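Local coordinates for 2,3-dimethylmalate lyase (Aspergillus niger, PDB 3FA3), which is a lyase of the phosphoenolpyruvate phosphomutase family, an enzyme of the TIM-barrel class with manganese and 2,2-difluoro-3,3-dihydroxybutanedioic acid bound in its barrel, at residues E115-T120 with R160-Q165; V156-T161 with A184-L189; E171-L176 with Q203-W208. All coordinates share one frame; numbering follows the deposited sequence.

How the contacts relate
Contact 1 comes first along the chain: the loop 115-120, which leaves strand 111-114, meets 160-165 after an excursion through helix 134-150 and strand 156-161. Contact 2 opens on that same strand, sharing Arg160 and Thr161 with contact 1, and closes a loop that runs through helices 163-167 and 169-181 to strand 186-189. Contact 3 begins on helix 169-181, inside the loop of contact 2, and ends beyond it at 203-208, so the two cross, whereas contacts 1 and 3 lie in series. Together they join ligand site, barrel wall and outer helices; Asp116 to Arg175 and Ala184 to Trp208 are among the polar links.

Contact 1 (E115-T120 with R160-Q165); sequences EDQVQT and RTDSLQ. With OAF (2,2-difluoro-3,3-dihydroxybutanedioic acid), chain V.
The carboxylate of Asp116 binds the end of strand 156-161 with both oxygens. OD1 accepts Asp162 N through its syn lone pair, 2.7 Å away and nearly straight at 167°, while Thr161 OG1 donates to OD2 from above the carboxylate plane, at 2.5 Å. Arg175 pairs with OD2 as well, consistent with a stabilised carboxylate. Asp162 in turn is gripped side-on by Arg160: NE reaches OD2 at 3.1 Å, and NH1 meets OD1 in the guanidinium plane at 2.9 Å. Held in this way, and extended with CG anti to the backbone N (chi1 166°), Arg160 presents NH1 to OAF O5 and NH2 to OAF O3, each at 2.7 Å. Glu115 OE1 lies over the guanidinium face of Arg160, 3.6 Å from CZ, a long ion pair in which no N-H points at the oxygen; Glu115 OE2 pairs with Lys121. Gln117 crosses Asp162 with amide and carboxylate planes steeply inclined, its OE1 bonded to Arg122 N. The carbon part of Glu115 lies against the Asp162 carboxylate and the Arg160 methylenes. Loops at the C-terminal ends of the strands carry the active site in TIM barrels, consistent with OAF and manganese bound here.

Contact 2 (V156-T161 with A184-L189); sequences VVIART and ADVGFL. With OAF (2,2-difluoro-3,3-dihydroxybutanedioic acid), chain V.
Ile158 beside Val186 and Arg160 beside Phe188 mark two neighbouring parallel strands of the TIM-barrel wall, joined by a beta-alpha-beta crossover through helices 163-167 and 169-181. The strand segments run at 23° to one another. Ala159 N donates to Val186 O at 2.8 Å and Thr161 N to Phe188 O at 3.2 Å, while Phe188 N makes a weak bond back to Ala159 O, the alternation expected of a parallel pair.

Just before strand 186-189, Asp185 extends this pattern with its side chain. Its N bonds to Val157 O, and its OD2 takes Val157 N at 3.0 Å on the anti lone pair. Aspartate suits the place because one residue serves both polar groups of Val157; its other oxygen, OD1, pairs with Arg10. Val156 CG1 lies against Asp185 CB at 3.5 Å, covering the carbon part of the acid.

The two faces differ in character. Ala159 and Thr161 look outward to helices 134-150 and 169-181. Ala159 packs on Tyr137 and Ala179, and Ala184 on Ile141; these small side chains, CB to CB 3.8 Å between Ala159 and Ala184, are consistent with close approach of the helices. Trp208 brings CZ3 close to the CA of Gly187, where there is no side chain. The other face carries Ile158, Val186, Arg160 and Phe188, toward His113 and Leu211. There Ile158 runs side by side with Val186, CG1 to CB 3.8 Å, and puts CG2 at the edge of the Phe188 ring, which also meets His113 edge-to-face. A chi1 of -167° swings the Phe188 ring away from its own N and along the arginine chain, a flat apolar support for the methylenes: Arg160 CD sits 3.7 Å from the Phe188 ring centroid, only 5° off the ring normal.

Contact 3 (E171-L176 with Q203-W208); sequences ESVARL and QDLAGW
Leu205 overlaps Leu176, their side chains crossing at about a right angle with CD1 of Leu205 3.7 Å from CD1 of Leu176. In both leucines CG stands anti to the carbonyl carbon (chi1 -80° in Leu176, -67° in Leu205), which directs the branched ends toward each other between helix 169-181 and the chain leaving helix 195-204. Val173 lies one turn earlier on the same side of its helix and adds a looser touch, its CG1 4.3 Å from Leu205 CD2. Valine and leucine suit this helix face because their methyl groups pack against one another in the mostly buried middle of the contact.

On one flank of the seam, Val173 CG2 approaches Asp204 OD2, at the limit of contact; that oxygen is bonded to the hydroxyl of Tyr169, a bond that reaches across to the first residue of helix 169-181. At the other end Trp208 brings the six-membered part of its indole obliquely to the backbone of helix 169-181, with CZ3 3.5 Å from Leu176 O. Its NE1 bonds to Ala184 O, which fixes the indole beside the start of strand 186-189.

Leu205 and Trp208 reach the same helix because a type II turn separates them, closed by Trp208 N to Leu205 O at 3.1 Å. Gly207 takes the positive phi of 108° that this turn requires at its third position, where glycine is the natural residue. Ala206 O is held by Arg180 of helix 169-181.

The joint thus ties the barrel's outer helices together over a small area. Between the two segments the contacts are apolar or carbon to oxygen, without a hydrogen bond; the joint itself is therefore chiefly apolar, and hydrogen bonds from Tyr169 and Arg180 of helix 169-181 flank it.

Contact 1 (E115-T120 with R160-Q165)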
# COMPACT_ATOMS: atom_id res chain seq x y z
N GLU B 115 -15.93 17.64 -0.65
CA GLU B 115 -16.32 18.75 -1.55
C GLU B 115 -17.37 18.31 -2.62
O GLU B 115 -17.67 17.11 -2.71
CB GLU B 115 -15.05 19.42 -2.16
CG GLU B 115 -14.24 18.54 -3.18
CD GLU B 115 -12.73 18.74 -3.11
OE1 GLU B 115 -12.16 18.93 -2.00
OE2 GLU B 115 -12.10 18.69 -4.16
N ASP B 116 -17.91 19.25 -3.43
CA ASP B 116 -18.94 18.95 -4.46
C ASP B 116 -18.41 18.85 -5.89
O ASP B 116 -19.12 18.95 -6.89
CB ASP B 116 -20.10 19.95 -4.39
CG ASP B 116 -19.64 21.39 -4.44
OD1 ASP B 116 -18.43 21.68 -4.30
OD2 ASP B 116 -20.50 22.25 -4.63
N GLN B 117 -17.12 18.62 -5.97
CA GLN B 117 -16.50 18.43 -7.27
C GLN B 117 -16.74 17.03 -7.92
O GLN B 117 -17.10 16.04 -7.26
CB GLN B 117 -15.00 18.74 -7.17
CG GLN B 117 -14.65 20.21 -7.25
CD GLN B 117 -13.15 20.45 -7.39
OE1 GLN B 117 -12.51 19.98 -8.35
NE2 GLN B 117 -12.57 21.18 -6.43
N VAL B 118 -16.56 16.99 -9.22
CA VAL B 118 -16.32 15.72 -9.90
C VAL B 118 -15.15 14.98 -9.25
O VAL B 118 -14.31 15.61 -8.61
CB VAL B 118 -16.07 16.03 -11.35
CG1 VAL B 118 -14.72 15.52 -11.81
CG2 VAL B 118 -17.26 15.61 -12.18
N GLN B 119 -15.11 13.66 -9.37
CA GLN B 119 -14.13 12.90 -8.61
C GLN B 119 -12.65 13.18 -9.10
O GLN B 119 -11.68 13.04 -8.33
CB GLN B 119 -14.47 11.42 -8.56
CG GLN B 119 -13.19 10.53 -8.36
CD GLN B 119 -13.47 9.13 -7.74
OE1 GLN B 119 -14.44 8.39 -8.08
NE2 GLN B 119 -12.58 8.76 -6.82
N THR B 120 -12.52 13.64 -10.35
CA THR B 120 -11.25 14.19 -10.84
C THR B 120 -11.08 15.66 -10.51
O THR B 120 -11.05 16.53 -11.41
CB THR B 120 -11.07 13.99 -12.36
OG1 THR B 120 -12.33 14.11 -13.04
CG2 THR B 120 -10.46 12.62 -12.61
N ARG B 160 -17.85 20.94 2.21
CA ARG B 160 -17.17 21.95 1.43
C ARG B 160 -17.86 22.11 0.08
O ARG B 160 -18.24 21.11 -0.55
CB ARG B 160 -15.65 21.63 1.29
CG ARG B 160 -14.87 22.46 0.20
CD ARG B 160 -13.36 22.16 0.13
NE ARG B 160 -12.80 22.48 -1.19
CZ ARG B 160 -11.51 22.46 -1.54
NH1 ARG B 160 -11.14 22.82 -2.76
NH2 ARG B 160 -10.60 22.08 -0.67
N THR B 161 -18.01 23.36 -0.35
CA THR B 161 -18.37 23.60 -1.73
C THR B 161 -17.28 24.37 -2.48
O THR B 161 -16.63 25.27 -1.90
CB THR B 161 -19.74 24.34 -1.88
OG1 THR B 161 -20.18 24.34 -3.26
CG2 THR B 161 -19.64 25.77 -1.37
N ASP B 162 -17.12 24.02 -3.76
CA ASP B 162 -16.27 24.72 -4.71
C ASP B 162 -17.13 25.54 -5.69
O ASP B 162 -16.67 25.99 -6.77
CB ASP B 162 -15.38 23.71 -5.46
CG ASP B 162 -14.20 23.17 -4.59
OD1 ASP B 162 -13.10 23.73 -4.69
OD2 ASP B 162 -14.36 22.20 -3.81
N SER B 163 -18.37 25.76 -5.31
CA SER B 163 -19.36 26.17 -6.28
C SER B 163 -19.40 27.66 -6.46
O SER B 163 -20.18 28.14 -7.28
CB SER B 163 -20.74 25.69 -5.88
OG SER B 163 -21.07 26.19 -4.60
N LEU B 164 -18.58 28.37 -5.70
CA LEU B 164 -18.55 29.83 -5.69
C LEU B 164 -18.02 30.33 -7.01
O LEU B 164 -18.70 31.13 -7.65
CB LEU B 164 -17.72 30.38 -4.52
CG LEU B 164 -17.21 31.81 -4.68
CD1 LEU B 164 -18.42 32.70 -4.75
CD2 LEU B 164 -16.23 32.26 -3.59
N GLN B 165 -16.81 29.88 -7.41
CA GLN B 165 -16.22 30.26 -8.72
C GLN B 165 -17.18 30.00 -9.87
O GLN B 165 -17.25 30.79 -10.79
CB GLN B 165 -14.85 29.57 -8.99
CG GLN B 165 -14.70 28.90 -10.43
CD GLN B 165 -13.34 28.21 -10.63
OE1 GLN B 165 -12.36 28.57 -9.96
NE2 GLN B 165 -13.28 27.20 -11.54
O2 OAF V . -4.81 21.59 0.90
C1 OAF V . -5.68 21.22 0.07
O1 OAF V . -5.67 20.15 -0.61
C2 OAF V . -6.86 22.19 -0.15
O4 OAF V . -7.13 22.94 1.00
O3 OAF V . -8.02 21.46 -0.47
C3 OAF V . -6.48 23.22 -1.20
F1 OAF V . -5.86 22.64 -2.24
F2 OAF V . -5.70 24.16 -0.53
C4 OAF V . -7.73 23.82 -1.84
O5 OAF V . -8.45 23.10 -2.55
O6 OAF V . -7.91 25.02 -1.61

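Contact 2 (V156-T161 with A184-L189)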
# COMPACT_ATOMS: atom_id res chain seq x y z
N VAL B 156 -15.68 14.39 12.78
CA VAL B 156 -16.32 15.62 12.33
C VAL B 156 -16.34 15.68 10.81
O VAL B 156 -15.28 15.71 10.18
CB VAL B 156 -15.65 16.90 12.89
CG1 VAL B 156 -16.54 18.14 12.60
CG2 VAL B 156 -15.37 16.79 14.42
N VAL B 157 -17.55 15.67 10.24
CA VAL B 157 -17.76 15.73 8.82
C VAL B 157 -17.89 17.14 8.40
O VAL B 157 -18.93 17.74 8.56
CB VAL B 157 -19.04 15.00 8.43
CG1 VAL B 157 -19.20 14.99 6.96
CG2 VAL B 157 -19.02 13.61 8.99
N ILE B 158 -16.81 17.68 7.87
CA ILE B 158 -16.77 19.03 7.26
C ILE B 158 -17.33 19.07 5.80
O ILE B 158 -16.85 18.32 4.92
CB ILE B 158 -15.33 19.60 7.23
CG1 ILE B 158 -14.71 19.71 8.63
CG2 ILE B 158 -15.30 20.93 6.44
CD1 ILE B 158 -13.26 20.02 8.64
N ALA B 159 -18.34 19.93 5.57
CA ALA B 159 -18.95 20.13 4.24
C ALA B 159 -18.30 21.27 3.41
O ALA B 159 -18.21 22.43 3.85
CB ALA B 159 -20.49 20.30 4.34
N ARG B 160 -17.85 20.94 2.21
CA ARG B 160 -17.17 21.95 1.43
C ARG B 160 -17.86 22.11 0.08
O ARG B 160 -18.24 21.11 -0.55
CB ARG B 160 -15.65 21.63 1.29
CG ARG B 160 -14.87 22.46 0.20
CD ARG B 160 -13.36 22.16 0.13
NE ARG B 160 -12.80 22.48 -1.19
CZ ARG B 160 -11.51 22.46 -1.54
NH1 ARG B 160 -11.14 22.82 -2.76
NH2 ARG B 160 -10.60 22.08 -0.67
N THR B 161 -18.01 23.36 -0.35
CA THR B 161 -18.37 23.60 -1.73
C THR B 161 -17.28 24.37 -2.48
O THR B 161 -16.63 25.27 -1.90
CB THR B 161 -19.74 24.34 -1.88
OG1 THR B 161 -20.18 24.34 -3.26
CG2 THR B 161 -19.64 25.77 -1.37
N ALA B 184 -24.00 17.58 8.43
CA ALA B 184 -22.59 17.94 8.53
C ALA B 184 -22.32 18.86 9.73
O ALA B 184 -23.15 19.64 10.11
CB ALA B 184 -22.11 18.59 7.26
N ASP B 185 -21.13 18.79 10.30
CA ASP B 185 -20.81 19.58 11.48
C ASP B 185 -20.14 20.93 11.20
O ASP B 185 -20.36 21.87 11.95
CB ASP B 185 -19.96 18.75 12.43
CG ASP B 185 -20.50 17.34 12.58
OD1 ASP B 185 -21.58 17.23 13.22
OD2 ASP B 185 -19.86 16.36 12.04
N VAL B 186 -19.31 21.04 10.17
CA VAL B 186 -18.59 22.27 9.89
C VAL B 186 -18.70 22.70 8.42
O VAL B 186 -18.66 21.86 7.51
CB VAL B 186 -17.16 22.11 10.25
CG1 VAL B 186 -16.41 23.37 9.99
CG2 VAL B 186 -17.05 21.76 11.71
N GLY B 187 -18.89 23.99 8.20
CA GLY B 187 -19.07 24.51 6.84
C GLY B 187 -17.74 25.01 6.31
O GLY B 187 -16.91 25.50 7.11
N PHE B 188 -17.58 24.89 4.98
CA PHE B 188 -16.35 25.26 4.26
C PHE B 188 -16.67 25.94 2.91
O PHE B 188 -16.77 25.26 1.86
CB PHE B 188 -15.57 23.95 4.03
CG PHE B 188 -14.15 24.12 3.57
CD1 PHE B 188 -13.21 23.16 3.91
CD2 PHE B 188 -13.75 25.16 2.75
CE1 PHE B 188 -11.90 23.25 3.50
CE2 PHE B 188 -12.41 25.25 2.32
CZ PHE B 188 -11.50 24.29 2.70
N LEU B 189 -16.88 27.26 2.91
CA LEU B 189 -16.98 27.99 1.63
C LEU B 189 -15.58 28.13 1.16
O LEU B 189 -14.78 28.78 1.84
CB LEU B 189 -17.62 29.39 1.74
CG LEU B 189 -18.42 30.06 0.57
CD1 LEU B 189 -18.50 31.59 0.69
CD2 LEU B 189 -17.92 29.73 -0.82
O2 OAF V . -4.81 21.59 0.90
C1 OAF V . -5.68 21.22 0.07
O1 OAF V . -5.67 20.15 -0.61
C2 OAF V . -6.86 22.19 -0.15
O4 OAF V . -7.13 22.94 1.00
O3 OAF V . -8.02 21.46 -0.47
C3 OAF V . -6.48 23.22 -1.20
F1 OAF V . -5.86 22.64 -2.24
F2 OAF V . -5.70 24.16 -0.53
C4 OAF V . -7.73 23.82 -1.84
O5 OAF V . -8.45 23.10 -2.55
O6 OAF V . -7.91 25.02 -1.61

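Contact 3 (E171-L176 with Q203-W208)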
# COMPACT_ATOMS: atom_id res chain seq x y z
N GLU B 171 -25.83 30.37 -4.75
CA GLU B 171 -25.79 28.92 -4.90
C GLU B 171 -24.79 28.29 -3.90
O GLU B 171 -24.98 27.18 -3.39
CB GLU B 171 -25.38 28.56 -6.33
CG GLU B 171 -25.21 27.02 -6.64
CD GLU B 171 -26.48 26.18 -6.36
OE1 GLU B 171 -27.62 26.75 -6.21
OE2 GLU B 171 -26.30 24.95 -6.30
N SER B 172 -23.71 29.01 -3.64
CA SER B 172 -22.64 28.48 -2.80
C SER B 172 -23.10 28.16 -1.41
O SER B 172 -22.64 27.18 -0.80
CB SER B 172 -21.50 29.45 -2.68
OG SER B 172 -20.49 29.02 -3.58
N VAL B 173 -24.00 29.03 -0.95
CA VAL B 173 -24.56 29.01 0.37
C VAL B 173 -25.76 28.08 0.42
O VAL B 173 -26.12 27.59 1.48
CB VAL B 173 -25.06 30.44 0.67
CG1 VAL B 173 -25.76 30.52 2.02
CG2 VAL B 173 -23.89 31.42 0.58
N ALA B 174 -26.42 27.88 -0.72
CA ALA B 174 -27.50 26.91 -0.80
C ALA B 174 -26.92 25.51 -0.57
O ALA B 174 -27.46 24.71 0.20
CB ALA B 174 -28.18 27.01 -2.14
N ARG B 175 -25.80 25.23 -1.21
CA ARG B 175 -25.18 23.92 -1.10
C ARG B 175 -24.72 23.68 0.33
O ARG B 175 -25.14 22.72 0.99
CB ARG B 175 -24.04 23.82 -2.09
CG ARG B 175 -24.54 23.69 -3.52
CD ARG B 175 -23.44 23.64 -4.54
NE ARG B 175 -24.03 23.48 -5.86
CZ ARG B 175 -23.69 22.54 -6.73
NH1 ARG B 175 -22.71 21.72 -6.43
NH2 ARG B 175 -24.27 22.47 -7.90
N LEU B 176 -23.91 24.59 0.84
CA LEU B 176 -23.45 24.53 2.20
C LEU B 176 -24.60 24.27 3.17
O LEU B 176 -24.42 23.62 4.21
CB LEU B 176 -22.74 25.82 2.56
CG LEU B 176 -21.29 26.03 2.10
CD1 LEU B 176 -20.83 27.35 2.63
CD2 LEU B 176 -20.36 24.97 2.61
N GLN B 203 -22.44 35.30 9.00
CA GLN B 203 -23.82 35.75 9.22
C GLN B 203 -24.86 34.83 8.61
O GLN B 203 -25.83 34.42 9.28
CB GLN B 203 -24.02 37.15 8.61
CG GLN B 203 -25.20 37.96 9.18
CD GLN B 203 -24.94 38.32 10.62
OE1 GLN B 203 -23.92 37.88 11.20
NE2 GLN B 203 -25.83 39.13 11.22
N ASP B 204 -24.69 34.53 7.32
CA ASP B 204 -25.69 33.75 6.62
C ASP B 204 -25.86 32.39 7.22
O ASP B 204 -26.93 31.86 7.21
CB ASP B 204 -25.31 33.56 5.19
CG ASP B 204 -25.37 34.82 4.40
OD1 ASP B 204 -25.69 35.91 4.93
OD2 ASP B 204 -25.08 34.71 3.21
N LEU B 205 -24.78 31.82 7.73
CA LEU B 205 -24.82 30.49 8.27
C LEU B 205 -24.57 30.56 9.75
O LEU B 205 -23.88 29.71 10.31
CB LEU B 205 -23.71 29.64 7.65
CG LEU B 205 -23.91 29.38 6.17
CD1 LEU B 205 -22.73 28.56 5.57
CD2 LEU B 205 -25.26 28.71 5.93
N ALA B 206 -25.09 31.62 10.38
CA ALA B 206 -25.08 31.67 11.82
C ALA B 206 -25.82 30.45 12.36
O ALA B 206 -26.78 29.92 11.75
CB ALA B 206 -25.67 32.97 12.35
N GLY B 207 -25.29 30.01 13.50
CA GLY B 207 -25.67 28.77 14.13
C GLY B 207 -24.52 27.78 13.95
O GLY B 207 -24.22 27.03 14.85
N TRP B 208 -23.87 27.81 12.80
CA TRP B 208 -23.09 26.67 12.36
C TRP B 208 -21.62 27.02 12.22
O TRP B 208 -21.27 27.98 11.54
CB TRP B 208 -23.62 26.24 11.01
CG TRP B 208 -23.33 24.87 10.59
CD1 TRP B 208 -23.37 23.75 11.36
CD2 TRP B 208 -22.99 24.43 9.25
NE1 TRP B 208 -23.05 22.65 10.60
CE2 TRP B 208 -22.81 23.04 9.31
CE3 TRP B 208 -22.78 25.10 8.03
CZ2 TRP B 208 -22.44 22.29 8.20
CZ3 TRP B 208 -22.42 24.36 6.93
CH2 TRP B 208 -22.27 22.97 7.01